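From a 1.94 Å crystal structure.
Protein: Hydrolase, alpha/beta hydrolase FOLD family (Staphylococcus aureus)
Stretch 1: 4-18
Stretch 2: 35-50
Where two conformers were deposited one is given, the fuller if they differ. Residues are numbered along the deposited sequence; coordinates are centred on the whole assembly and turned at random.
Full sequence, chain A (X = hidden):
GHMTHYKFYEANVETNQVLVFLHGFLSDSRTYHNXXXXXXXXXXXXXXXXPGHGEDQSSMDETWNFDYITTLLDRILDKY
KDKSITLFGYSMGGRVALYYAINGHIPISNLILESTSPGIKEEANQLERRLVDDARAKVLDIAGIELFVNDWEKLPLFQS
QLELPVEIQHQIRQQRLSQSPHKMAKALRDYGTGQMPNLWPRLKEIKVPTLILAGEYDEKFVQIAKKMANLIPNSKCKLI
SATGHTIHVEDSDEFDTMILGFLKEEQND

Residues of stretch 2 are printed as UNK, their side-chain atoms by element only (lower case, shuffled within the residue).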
ATOM      1  N   THR A   4     -13.461  13.074   3.916  1.00 53.39           N
ATOM      2  CA  THR A   4     -12.509  12.674   4.995  1.00 49.98           C
ATOM      3  C   THR A   4     -11.446  11.604   4.651  1.00 46.06           C
ATOM      4  O   THR A   4     -10.425  11.471   5.349  1.00 44.55           O
ATOM      5  CB  THR A   4     -13.229  12.315   6.361  1.00 51.60           C
ATOM      6  OG1 THR A   4     -14.047  11.143   6.212  1.00 51.52           O
ATOM      7  CG2 THR A   4     -14.095  13.473   6.851  1.00 53.68           C
ATOM      8  N   HIS A   5     -11.679  10.866   3.569  1.00 42.71           N
ATOM      9  CA  HIS A   5     -10.883   9.695   3.263  1.00 38.80           C
ATOM     10  C   HIS A   5      -9.575  10.012   2.548  1.00 35.54           C
ATOM     11  O   HIS A   5      -8.775   9.134   2.370  1.00 33.75           O
ATOM     12  CB  HIS A   5     -11.703   8.649   2.484  1.00 39.20           C
ATOM     13  CG  HIS A   5     -12.108   9.079   1.104  1.00 38.93           C
ATOM     14  ND1 HIS A   5     -12.759  10.266   0.846  1.00 40.96           N
ATOM     15  CD2 HIS A   5     -11.984   8.449  -0.091  1.00 38.55           C
ATOM     16  CE1 HIS A   5     -12.995  10.362  -0.451  1.00 41.36           C
ATOM     17  NE2 HIS A   5     -12.546   9.267  -1.040  1.00 39.83           N
ATOM     18  N   TYR A   6      -9.368  11.264   2.136  1.00 34.23           N
ATOM     19  CA  TYR A   6      -8.068  11.655   1.581  1.00 31.43           C
ATOM     20  C   TYR A   6      -7.641  13.040   2.058  1.00 31.10           C
ATOM     21  O   TYR A   6      -8.482  13.892   2.344  1.00 31.72           O
ATOM     22  CB  TYR A   6      -8.049  11.534   0.041  1.00 31.22           C
ATOM     23  CG  TYR A   6      -8.614  12.725  -0.703  1.00 31.57           C
ATOM     24  CD1 TYR A   6      -9.989  12.858  -0.916  1.00 34.67           C
ATOM     25  CD2 TYR A   6      -7.775  13.712  -1.205  1.00 33.04           C
ATOM     26  CE1 TYR A   6     -10.513  13.954  -1.588  1.00 35.61           C
ATOM     27  CE2 TYR A   6      -8.282  14.817  -1.881  1.00 35.35           C
ATOM     28  CZ  TYR A   6      -9.653  14.923  -2.074  1.00 37.41           C
ATOM     29  OH  TYR A   6     -10.155  16.011  -2.746  1.00 39.34           O
ATOM     30  N   LYS A   7      -6.328  13.246   2.155  1.00 29.34           N
ATOM     31  CA  LYS A   7      -5.764  14.538   2.549  1.00 29.53           C
ATOM     32  C   LYS A   7      -4.784  15.030   1.470  1.00 28.34           C
ATOM     33  O   LYS A   7      -4.036  14.245   0.880  1.00 26.71           O
ATOM     34  CB  LYS A   7      -5.090  14.448   3.924  1.00 30.16           C
ATOM     35  CG  LYS A   7      -6.032  13.960   5.073  1.00 33.32           C
ATOM     36  CD  LYS A   7      -5.244  13.308   6.208  0.50 33.95           C
ATOM     37  CE  LYS A   7      -6.152  12.672   7.259  0.50 35.86           C
ATOM     38  NZ  LYS A   7      -6.885  13.687   8.058  0.50 36.91           N
ATOM     39  N   PHE A   8      -4.825  16.328   1.194  1.00 28.19           N
ATOM     40  CA  PHE A   8      -3.959  16.935   0.193  1.00 27.93           C
ATOM     41  C   PHE A   8      -3.058  17.903   0.924  1.00 28.31           C
ATOM     42  O   PHE A   8      -3.529  18.755   1.707  1.00 29.25           O
ATOM     43  CB  PHE A   8      -4.779  17.692  -0.863  1.00 28.82           C
ATOM     44  CG  PHE A   8      -3.953  18.260  -1.977  1.00 28.69           C
ATOM     45  CD1 PHE A   8      -3.772  17.541  -3.152  1.00 27.58           C
ATOM     46  CD2 PHE A   8      -3.345  19.508  -1.851  1.00 29.62           C
ATOM     47  CE1 PHE A   8      -3.007  18.050  -4.193  1.00 28.52           C
ATOM     48  CE2 PHE A   8      -2.564  20.029  -2.896  1.00 29.50           C
ATOM     49  CZ  PHE A   8      -2.401  19.301  -4.062  1.00 29.15           C
ATOM     50  N   TYR A   9      -1.769  17.756   0.670  1.00 27.44           N
ATOM     51  CA  TYR A   9      -0.747  18.594   1.258  1.00 29.00           C
ATOM     52  C   TYR A   9      -0.098  19.374   0.128  1.00 29.80           C
ATOM     53  O   TYR A   9       0.591  18.792  -0.711  1.00 28.78           O
ATOM     54  CB  TYR A   9       0.286  17.726   1.991  1.00 27.69           C
ATOM     55  CG  TYR A   9      -0.317  16.870   3.088  1.00 28.81           C
ATOM     56  CD1 TYR A   9      -0.405  17.352   4.405  1.00 30.74           C
ATOM     57  CD2 TYR A   9      -0.801  15.584   2.817  1.00 27.37           C
ATOM     58  CE1 TYR A   9      -0.949  16.577   5.413  1.00 31.47           C
ATOM     59  CE2 TYR A   9      -1.366  14.794   3.833  1.00 28.69           C
ATOM     60  CZ  TYR A   9      -1.425  15.304   5.124  1.00 30.85           C
ATOM     61  OH  TYR A   9      -1.954  14.551   6.138  1.00 32.75           O
ATOM     62  N   GLU A  10      -0.351  20.682   0.091  1.00 31.50           N
ATOM     63  CA  GLU A  10       0.226  21.550  -0.926  1.00 33.07           C
ATOM     64  C   GLU A  10       1.752  21.557  -0.827  1.00 32.67           C
ATOM     65  O   GLU A  10       2.309  21.719   0.261  1.00 33.02           O
ATOM     66  CB  GLU A  10      -0.285  22.991  -0.765  1.00 35.68           C
ATOM     67  CG  GLU A  10      -1.505  23.367  -1.613  1.00 41.03           C
ATOM     68  CD  GLU A  10      -1.176  23.713  -3.085  1.00 45.34           C
ATOM     69  OE1 GLU A  10      -0.398  24.668  -3.350  1.00 47.61           O
ATOM     70  OE2 GLU A  10      -1.729  23.033  -3.983  1.00 47.20           O
ATOM     71  N   ALA A  11       2.417  21.377  -1.964  1.00 31.78           N
ATOM     72  CA  ALA A  11       3.866  21.578  -2.053  1.00 32.82           C
ATOM     73  C   ALA A  11       4.299  22.999  -1.644  1.00 34.68           C
ATOM     74  O   ALA A  11       3.572  23.973  -1.857  1.00 34.51           O
ATOM     75  CB  ALA A  11       4.362  21.270  -3.459  1.00 32.79           C
ATOM     76  N   ASN A  12       5.503  23.104  -1.082  1.00 35.88           N
ATOM     77  CA  ASN A  12       6.014  24.377  -0.621  1.00 38.87           C
ATOM     78  C   ASN A  12       6.356  25.251  -1.811  1.00 39.52           C
ATOM     79  O   ASN A  12       6.468  26.457  -1.679  1.00 41.02           O
ATOM     80  CB  ASN A  12       7.222  24.187   0.294  1.00 40.36           C
ATOM     81  CG  ASN A  12       6.863  23.492   1.597  1.00 42.30           C
ATOM     82  OD1 ASN A  12       5.692  23.459   2.012  1.00 43.29           O
ATOM     83  ND2 ASN A  12       7.873  22.933   2.257  1.00 45.06           N
ATOM     84  N   VAL A  13       6.478  24.621  -2.978  1.00 38.39           N
ATOM     85  CA  VAL A  13       6.799  25.323  -4.219  1.00 39.70           C
ATOM     86  C   VAL A  13       5.782  24.978  -5.315  1.00 38.43           C
ATOM     87  O   VAL A  13       5.005  24.040  -5.158  1.00 36.82           O
ATOM     88  CB  VAL A  13       8.260  25.021  -4.684  1.00 40.41           C
ATOM     89  CG1 VAL A  13       9.273  25.527  -3.645  1.00 41.31           C
ATOM     90  CG2 VAL A  13       8.453  23.523  -4.975  1.00 38.69           C
ATOM     91  N   GLU A  14       5.768  25.748  -6.402  1.00 39.71           N
ATOM     92  CA  GLU A  14       4.959  25.394  -7.578  1.00 39.04           C
ATOM     93  C   GLU A  14       5.460  24.110  -8.192  1.00 38.25           C
ATOM     94  O   GLU A  14       6.656  23.937  -8.424  1.00 38.92           O
ATOM     95  CB  GLU A  14       5.000  26.469  -8.668  1.00 41.02           C
ATOM     96  CG  GLU A  14       4.261  27.756  -8.319  0.50 41.67           C
ATOM     97  CD  GLU A  14       2.737  27.602  -8.247  0.50 40.49           C
ATOM     98  OE1 GLU A  14       2.084  28.452  -7.543  0.50 38.74           O
ATOM     99  OE2 GLU A  14       2.196  26.646  -8.889  0.50 40.55           O
ATOM    100  N   THR A  15       4.539  23.207  -8.479  1.00 36.63           N
ATOM    101  CA  THR A  15       4.935  21.973  -9.120  1.00 36.13           C
ATOM    102  C   THR A  15       3.744  21.259  -9.736  1.00 35.30           C
ATOM    103  O   THR A  15       2.612  21.376  -9.258  1.00 34.37           O
ATOM    104  CB  THR A  15       5.689  21.037  -8.136  1.00 34.58           C
ATOM    105  OG1 THR A  15       6.012  19.820  -8.806  1.00 35.32           O
ATOM    106  CG2 THR A  15       4.838  20.728  -6.887  1.00 33.46           C
ATOM    107  N   ASN A  16       4.013  20.515 -10.800  1.00 35.94           N
ATOM    108  CA  ASN A  16       2.989  19.682 -11.408  1.00 35.80           C
ATOM    109  C   ASN A  16       3.005  18.246 -10.938  1.00 33.48           C
ATOM    110  O   ASN A  16       2.270  17.415 -11.473  1.00 33.47           O
ATOM    111  CB  ASN A  16       3.071  19.745 -12.932  1.00 37.24           C
ATOM    112  CG  ASN A  16       1.844  20.397 -13.538  1.00 41.82           C
ATOM    113  OD1 ASN A  16       1.657  21.630 -13.462  1.00 42.29           O
ATOM    114  ND2 ASN A  16       0.979  19.570 -14.130  1.00 43.24           N
ATOM    115  N   GLN A  17       3.846  17.964  -9.942  1.00 32.50           N
ATOM    116  CA  GLN A  17       4.050  16.616  -9.434  1.00 29.95           C
ATOM    117  C   GLN A  17       3.182  16.356  -8.201  1.00 29.02           C
ATOM    118  O   GLN A  17       3.186  17.139  -7.239  1.00 27.93           O
ATOM    119  CB  GLN A  17       5.535  16.336  -9.138  1.00 30.24           C
ATOM    120  CG  GLN A  17       6.502  16.543 -10.319  0.50 30.92           C
ATOM    121  CD  GLN A  17       6.393  15.483 -11.409  0.50 29.47           C
ATOM    122  OE1 GLN A  17       6.233  15.812 -12.586  0.50 31.13           O
ATOM    123  NE2 GLN A  17       6.504  14.217 -11.029  0.50 25.97           N
ATOM    124  N   VAL A  18       2.411  15.272  -8.252  1.00 27.56           N
ATOM    125  CA  VAL A  18       1.597  14.885  -7.111  1.00 27.11           C
ATOM    126  C   VAL A  18       1.947  13.449  -6.755  1.00 26.31           C
ATOM    127  O   VAL A  18       1.933  12.573  -7.624  1.00 27.34           O
ATOM    128  CB  VAL A  18       0.090  15.035  -7.399  1.00 27.20           C
ATOM    129  CG1 VAL A  18      -0.736  14.675  -6.154  1.00 26.82           C
ATOM    130  CG2 VAL A  18      -0.225  16.447  -7.835  1.00 29.41           C
ATOM    131  N   UNK A  35       6.793  11.375   6.887  1.00 31.44           N
ATOM    132  CA  UNK A  35       7.355  11.393   5.531  1.00 30.22           C
ATOM    133  C   UNK A  35       6.873  12.583   4.718  1.00 30.13           C
ATOM    134  O   UNK A  35       7.580  13.064   3.832  1.00 30.51           O
ATOM    135  n   UNK A  35       7.988   6.996   6.406  1.00 24.21           N
ATOM    136  c   UNK A  35       7.550   8.870   5.347  1.00 28.20           C
ATOM    137  c   UNK A  35       7.029   7.963   6.205  1.00 25.36           C
ATOM    138  n   UNK A  35       8.816   8.420   5.037  1.00 26.38           N
ATOM    139  c   UNK A  35       6.977  10.122   4.768  1.00 28.43           C
ATOM    140  c   UNK A  35       9.054   7.292   5.685  1.00 26.60           C
ATOM    141  N   UNK A  36       5.646  13.016   4.994  1.00 29.85           N
ATOM    142  CA  UNK A  36       4.959  14.029   4.197  1.00 29.92           C
ATOM    143  C   UNK A  36       5.851  15.245   3.934  1.00 31.54           C
ATOM    144  O   UNK A  36       6.013  15.649   2.779  1.00 31.32           O
ATOM    145  c   UNK A  36       2.565  12.323   3.966  1.00 26.07           C
ATOM    146  c   UNK A  36       2.677  13.297   5.100  1.00 28.45           C
ATOM    147  c   UNK A  36       2.952  15.623   4.113  1.00 29.77           C
ATOM    148  c   UNK A  36       3.629  14.483   4.879  1.00 29.21           C
ATOM    149  N   UNK A  37       6.428  15.801   4.999  1.00 33.61           N
ATOM    150  CA  UNK A  37       7.269  17.000   4.898  1.00 35.89           C
ATOM    151  C   UNK A  37       8.519  16.783   4.055  1.00 36.39           C
ATOM    152  O   UNK A  37       8.993  17.711   3.407  1.00 37.07           O
ATOM    153  c   UNK A  37       6.485  18.227   6.959  1.00 40.65           C
ATOM    154  c   UNK A  37       7.637  17.530   6.276  1.00 38.30           C
ATOM    155  o   UNK A  37       7.704  20.113   7.754  1.00 51.11           O
ATOM    156  c   UNK A  37       6.935  19.170   8.049  1.00 47.29           C
ATOM    157  o   UNK A  37       6.514  18.975   9.209  1.00 50.21           O
ATOM    158  N   UNK A  38       9.032  15.559   4.039  1.00 36.06           N
ATOM    159  CA  UNK A  38      10.196  15.249   3.209  1.00 37.57           C
ATOM    160  C   UNK A  38       9.841  15.375   1.719  1.00 36.21           C
ATOM    161  O   UNK A  38      10.706  15.660   0.901  1.00 36.90           O
ATOM    162  c   UNK A  38      12.099  14.159   5.666  0.50 42.87           C
ATOM    163  c   UNK A  38      10.769  13.851   3.515  1.00 37.88           C
ATOM    164  c   UNK A  38      11.952  14.159   7.184  0.50 44.52           C
ATOM    165  n   UNK A  38      11.260  12.928   7.676  0.50 42.35           N
ATOM    166  c   UNK A  38      10.883  13.521   5.012  0.50 39.74           C
ATOM    167  N   UNK A  39       8.565  15.190   1.377  1.00 34.23           N
ATOM    168  CA  UNK A  39       8.139  15.295  -0.026  1.00 33.42           C
ATOM    169  C   UNK A  39       7.513  16.633  -0.423  1.00 33.80           C
ATOM    170  O   UNK A  39       7.739  17.100  -1.540  1.00 34.08           O
ATOM    171  c   UNK A  39       8.968  12.362  -1.181  1.00 31.92           C
ATOM    172  c   UNK A  39       8.468  10.783   1.041  1.00 32.34           C
ATOM    173  c   UNK A  39       7.289  14.088  -0.442  1.00 32.16           C
ATOM    174  c   UNK A  39       7.781  11.990   0.854  1.00 31.09           C
ATOM    175  c   UNK A  39       9.674  11.179  -0.998  1.00 32.18           C
ATOM    176  c   UNK A  39       9.427  10.386   0.112  1.00 31.98           C
ATOM    177  c   UNK A  39       8.010  12.773  -0.262  1.00 31.30           C
ATOM    178  N   UNK A  40       6.784  17.275   0.488  1.00 33.51           N
ATOM    179  CA  UNK A  40       6.130  18.552   0.180  1.00 34.71           C
ATOM    180  C   UNK A  40       7.117  19.690  -0.159  1.00 36.79           C
ATOM    181  O   UNK A  40       6.737  20.694  -0.760  1.00 37.14           O
ATOM    182  o   UNK A  40       5.832  19.047   2.541  1.00 36.19           O
ATOM    183  c   UNK A  40       3.968  18.005   1.369  1.00 32.78           C
ATOM    184  c   UNK A  40       5.149  18.994   1.282  1.00 34.79           C
ATOM    185  N   UNK A  41       8.381  19.515   0.213  1.00 38.45           N
ATOM    186  CA  UNK A  41       9.450  20.411  -0.220  1.00 40.97           C
ATOM    187  C   UNK A  41       9.413  20.648  -1.737  1.00 40.49           C
ATOM    188  O   UNK A  41       9.652  21.763  -2.201  1.00 41.68           O
ATOM    189  o   UNK A  41      10.424  20.755   2.383  1.00 46.49           O
ATOM    190  c   UNK A  41      11.195  20.098   1.629  1.00 45.91           C
ATOM    191  o   UNK A  41      12.294  19.630   2.017  1.00 48.61           O
ATOM    192  c   UNK A  41      10.820  19.837   0.171  1.00 42.63           C
ATOM    193  N   UNK A  42       9.113  19.593  -2.494  1.00 38.96           N
ATOM    194  CA  UNK A  42       9.154  19.622  -3.961  1.00 38.80           C
ATOM    195  C   UNK A  42       7.934  19.002  -4.648  1.00 36.06           C
ATOM    196  O   UNK A  42       7.807  19.076  -5.869  1.00 36.05           O
ATOM    197  o   UNK A  42      12.482  19.073  -3.259  1.00 49.19           O
ATOM    198  c   UNK A  42      10.413  18.898  -4.467  1.00 39.95           C
ATOM    199  n   UNK A  42      11.952  20.785  -4.626  1.00 46.55           N
ATOM    200  c   UNK A  42      11.708  19.599  -4.064  1.00 44.84           C
ATOM    201  N   UNK A  43       7.060  18.356  -3.877  1.00 33.77           N
ATOM    202  CA  UNK A  43       5.949  17.585  -4.450  1.00 31.01           C
ATOM    203  C   UNK A  43       4.645  17.837  -3.694  1.00 29.49           C
ATOM    204  O   UNK A  43       4.643  17.940  -2.470  1.00 28.80           O
ATOM    205  c   UNK A  43       6.281  16.064  -4.466  1.00 30.70           C
ATOM    206  c   UNK A  43       8.936  15.261  -7.119  1.00 37.41           C
ATOM    207  c   UNK A  43       8.801  15.714  -4.390  1.00 35.06           C
ATOM    208  c   UNK A  43      10.029  15.445  -4.996  1.00 39.18           C
ATOM    209  c   UNK A  43      10.092  15.224  -6.360  1.00 39.07           C
ATOM    210  c   UNK A  43       7.615  15.746  -5.131  1.00 33.13           C
ATOM    211  c   UNK A  43       7.699  15.517  -6.499  1.00 36.07           C
ATOM    212  o   UNK A  43      11.314  14.972  -6.947  1.00 41.47           O
ATOM    213  N   UNK A  44       3.541  17.953  -4.428  1.00 28.05           N
ATOM    214  CA  UNK A  44       2.223  17.869  -3.806  1.00 26.64           C
ATOM    215  C   UNK A  44       2.059  16.446  -3.292  1.00 25.05           C
ATOM    216  O   UNK A  44       2.496  15.493  -3.937  1.00 23.56           O
ATOM    217  c   UNK A  44       1.070  21.759  -5.365  1.00 29.05           C
ATOM    218  n   UNK A  44       1.310  21.366  -6.604  1.00 28.65           N
ATOM    219  c   UNK A  44       1.167  19.562  -5.364  1.00 27.23           C
ATOM    220  c   UNK A  44       1.376  19.995  -6.631  1.00 25.86           C
ATOM    221  c   UNK A  44       1.107  18.177  -4.800  1.00 26.13           C
ATOM    222  n   UNK A  44       0.976  20.687  -4.596  1.00 28.07           N
ATOM    223  N   UNK A  45       1.439  16.306  -2.129  1.00 24.66           N
ATOM    224  CA  UNK A  45       1.245  14.967  -1.550  1.00 23.61           C
ATOM    225  C   UNK A  45      -0.218  14.743  -1.230  1.00 23.11           C
ATOM    226  O   UNK A  45      -0.865  15.606  -0.637  1.00 24.47           O
ATOM    227  c   UNK A  45       1.727  13.377   0.396  1.00 22.59           C
ATOM    228  c   UNK A  45       2.109  14.721  -0.266  1.00 24.01           C
ATOM    229  c   UNK A  45       3.613  14.776  -0.579  1.00 22.96           C
ATOM    230  N   UNK A  46      -0.717  13.569  -1.622  1.00 21.98           N
ATOM    231  CA  UNK A  46      -2.037  13.113  -1.247  1.00 21.35           C
ATOM    232  C   UNK A  46      -1.895  11.800  -0.487  1.00 20.76           C
ATOM    233  O   UNK A  46      -1.121  10.922  -0.858  1.00 20.31           O
ATOM    234  c   UNK A  46      -3.214  14.173  -3.213  1.00 24.79           C
ATOM    235  c   UNK A  46      -4.292  12.225  -2.050  1.00 21.07           C
ATOM    236  c   UNK A  46      -3.847  13.974  -4.589  1.00 26.43           C
ATOM    237  c   UNK A  46      -2.951  12.862  -2.474  1.00 21.13           C
ATOM    238  N   UNK A  47      -2.649  11.674   0.594  1.00 21.27           N
ATOM    239  CA  UNK A  47      -2.756  10.393   1.251  1.00 20.07           C
ATOM    240  C   UNK A  47      -4.205  10.014   1.139  1.00 21.04           C
ATOM    241  O   UNK A  47      -5.073  10.889   1.224  1.00 22.84           O
ATOM    242  o   UNK A  47      -3.126  11.397   3.424  1.00 19.91           O
ATOM    243  c   UNK A  47      -2.323  10.456   2.726  1.00 20.71           C
ATOM    244  c   UNK A  47      -0.828  10.825   2.853  1.00 21.42           C
ATOM    245  N   UNK A  48      -4.457   8.720   0.949  1.00 23.62           N
ATOM    246  CA  UNK A  48      -5.804   8.188   0.840  1.00 23.73           C
ATOM    247  C   UNK A  48      -5.940   6.999   1.803  1.00 23.09           C
ATOM    248  O   UNK A  48      -5.115   6.072   1.804  1.00 22.93           O
ATOM    249  c   UNK A  48      -7.581   7.198  -0.686  1.00 24.02           C
ATOM    250  c   UNK A  48      -6.123   7.716  -0.596  1.00 22.98           C
ATOM    251  c   UNK A  48      -5.896   8.850  -1.609  1.00 23.40           C
ATOM    252  c   UNK A  48      -5.949   8.364  -3.101  1.00 21.05           C
ATOM    253  N   UNK A  49      -6.977   7.066   2.617  1.00 22.36           N
ATOM    254  CA  UNK A  49      -7.409   5.947   3.431  1.00 22.01           C
ATOM    255  C   UNK A  49      -8.280   5.017   2.594  1.00 20.47           C
ATOM    256  O   UNK A  49      -9.275   5.449   2.022  1.00 21.49           O
ATOM    257  o   UNK A  49      -6.069   6.795   5.630  1.00 22.86           O
ATOM    258  c   UNK A  49      -7.293   7.001   5.724  1.00 22.54           C
ATOM    259  c   UNK A  49      -8.191   6.450   4.643  1.00 21.80           C
ATOM    260  o   UNK A  49      -7.802   7.653   6.656  1.00 23.49           O
ATOM    261  N   UNK A  50      -7.901   3.753   2.530  1.00 19.32           N
ATOM    262  CA  UNK A  50      -8.602   2.777   1.710  1.00 19.14           C
ATOM    263  C   UNK A  50      -9.853   2.280   2.464  1.00 20.03           C
ATOM    264  O   UNK A  50      -9.975   2.494   3.690  1.00 20.14           O
ATOM    265  c   UNK A  50      -5.336   1.127   0.283  1.00 18.17           C
ATOM    266  c   UNK A  50      -7.131   2.289  -1.085  1.00 21.07           C
ATOM    267  c   UNK A  50      -7.643   1.629   1.312  1.00 18.33           C
ATOM    268  c   UNK A  50      -6.537   2.083   0.323  1.00 19.41           C
TER
HETATM  269  O   HOH W   1      -7.945  10.531   5.684  1.00 29.72           O
HETATM  270  O   HOH W   2      -2.353  12.087   5.970  1.00 19.49           O
HETATM  271  O   HOH W   3       8.105  20.184   3.472  1.00 36.02           O
HETATM  272  O   HOH W   4       1.831  24.095  -7.824  1.00 28.17           O

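Position 35 has one carbon leading to a five-membered ring of three carbons and two nitrogens. It does not reach stretch 1. It is His-35.

Position 36 has four carbons, forked at the first, with one arm two carbons long. A methyl lies over one face of the Tyr-9 ring. This is Ile-36, and its CG2 is 3.9 Å from the centroid of that ring.

Position 37 has three carbons, the third carrying two oxygens. Its CA-to-CB bond points sideways and it makes no contact. It is Glu-37.

Position 38 has four carbons in a row ending in nitrogen, out of reach of stretch 1. It is Lys-38.

Position 39 has one carbon and a ring of six carbons without oxygen, also out of reach. It is Phe-39.

Position 40 has one carbon carrying one oxygen and one carbon. Its methyl meets CB of Tyr-9. It is Thr-40. Its backbone O accepts a hydrogen bond from Asn-12 N at 2.7 Å.

Position 41 has two carbons, the second carrying two oxygens. One oxygen approaches the Asn-12 side chain. It is Asp-41. Water 3 donates to Asp-41 OD1 and accepts from Thr-40 OG1; its bond from Asn-12 ND2 is weak.

Position 42 has two carbons, the second carrying one oxygen and one nitrogen. The CA-to-CB bond points away, while CA lies 4.1 Å from Val-13 CG2. With both elements seen, it is Asn-42.

Position 43 has one carbon and a six-carbon ring bearing one oxygen. The ring edge meets CB of Gln-17. It is Tyr-43.

Position 44 has one carbon and a five-membered ring with two nitrogens. Methyls of Ala-11 and Thr-15 lie over a ring face. It is His-44. NE2 makes a weak hydrogen bond to Thr-15 O at 3.0 Å, and His-44 N donates to Gln-17 O at 2.9 Å.

Position 45 has three carbons, one carrying the other two. It lies beside the Tyr-9 ring. It is Val-45, with CG1 4.1 Å from Tyr-9 CD2.

Position 46 has four carbons, forked at the first, one arm two carbons long. It touches Tyr-6, Phe-8 and Val-18. It is Ile-46. Ile-46 CG1 is 3.4 Å from Phe-8 CD1, and Ile-46 CD1 is 3.6 Å from Val-18 CG1.

Position 47 has one carbon carrying one oxygen and one carbon. The oxygen lies at the Tyr-9 ring edge. It is Thr-47. Water 2 joins its OG1 to Tyr-9 OH.

Position 48 has the same fork as position 46. It packs on CB of Tyr-6. It is Ile-48.

Position 49 has two carbons, the second carrying two oxygens. Water 1 links one oxygen to Thr-4 O, and the backbone N donates to His-5 O at 2.8 Å. It is Asp-49, and the oxygen is OD2.

Position 50 has four carbons, forked at the second, its CA-to-CB bond pointing away. It is Leu-50.

Strands 6-9 and 44-48 run antiparallel. Paired backbone hydrogen bonds join Lys-7 to Thr-47 and Tyr-9 to Val-45. His-44 also bridges Val-18 in parallel, so stretch 1 borders this strand twice. Ile-46 touches both Phe-8 and Val-18, so it packs against residues of both strands of stretch 1.

Stretch 2, residues 35-50: HIEKFTDNYHVITIDL
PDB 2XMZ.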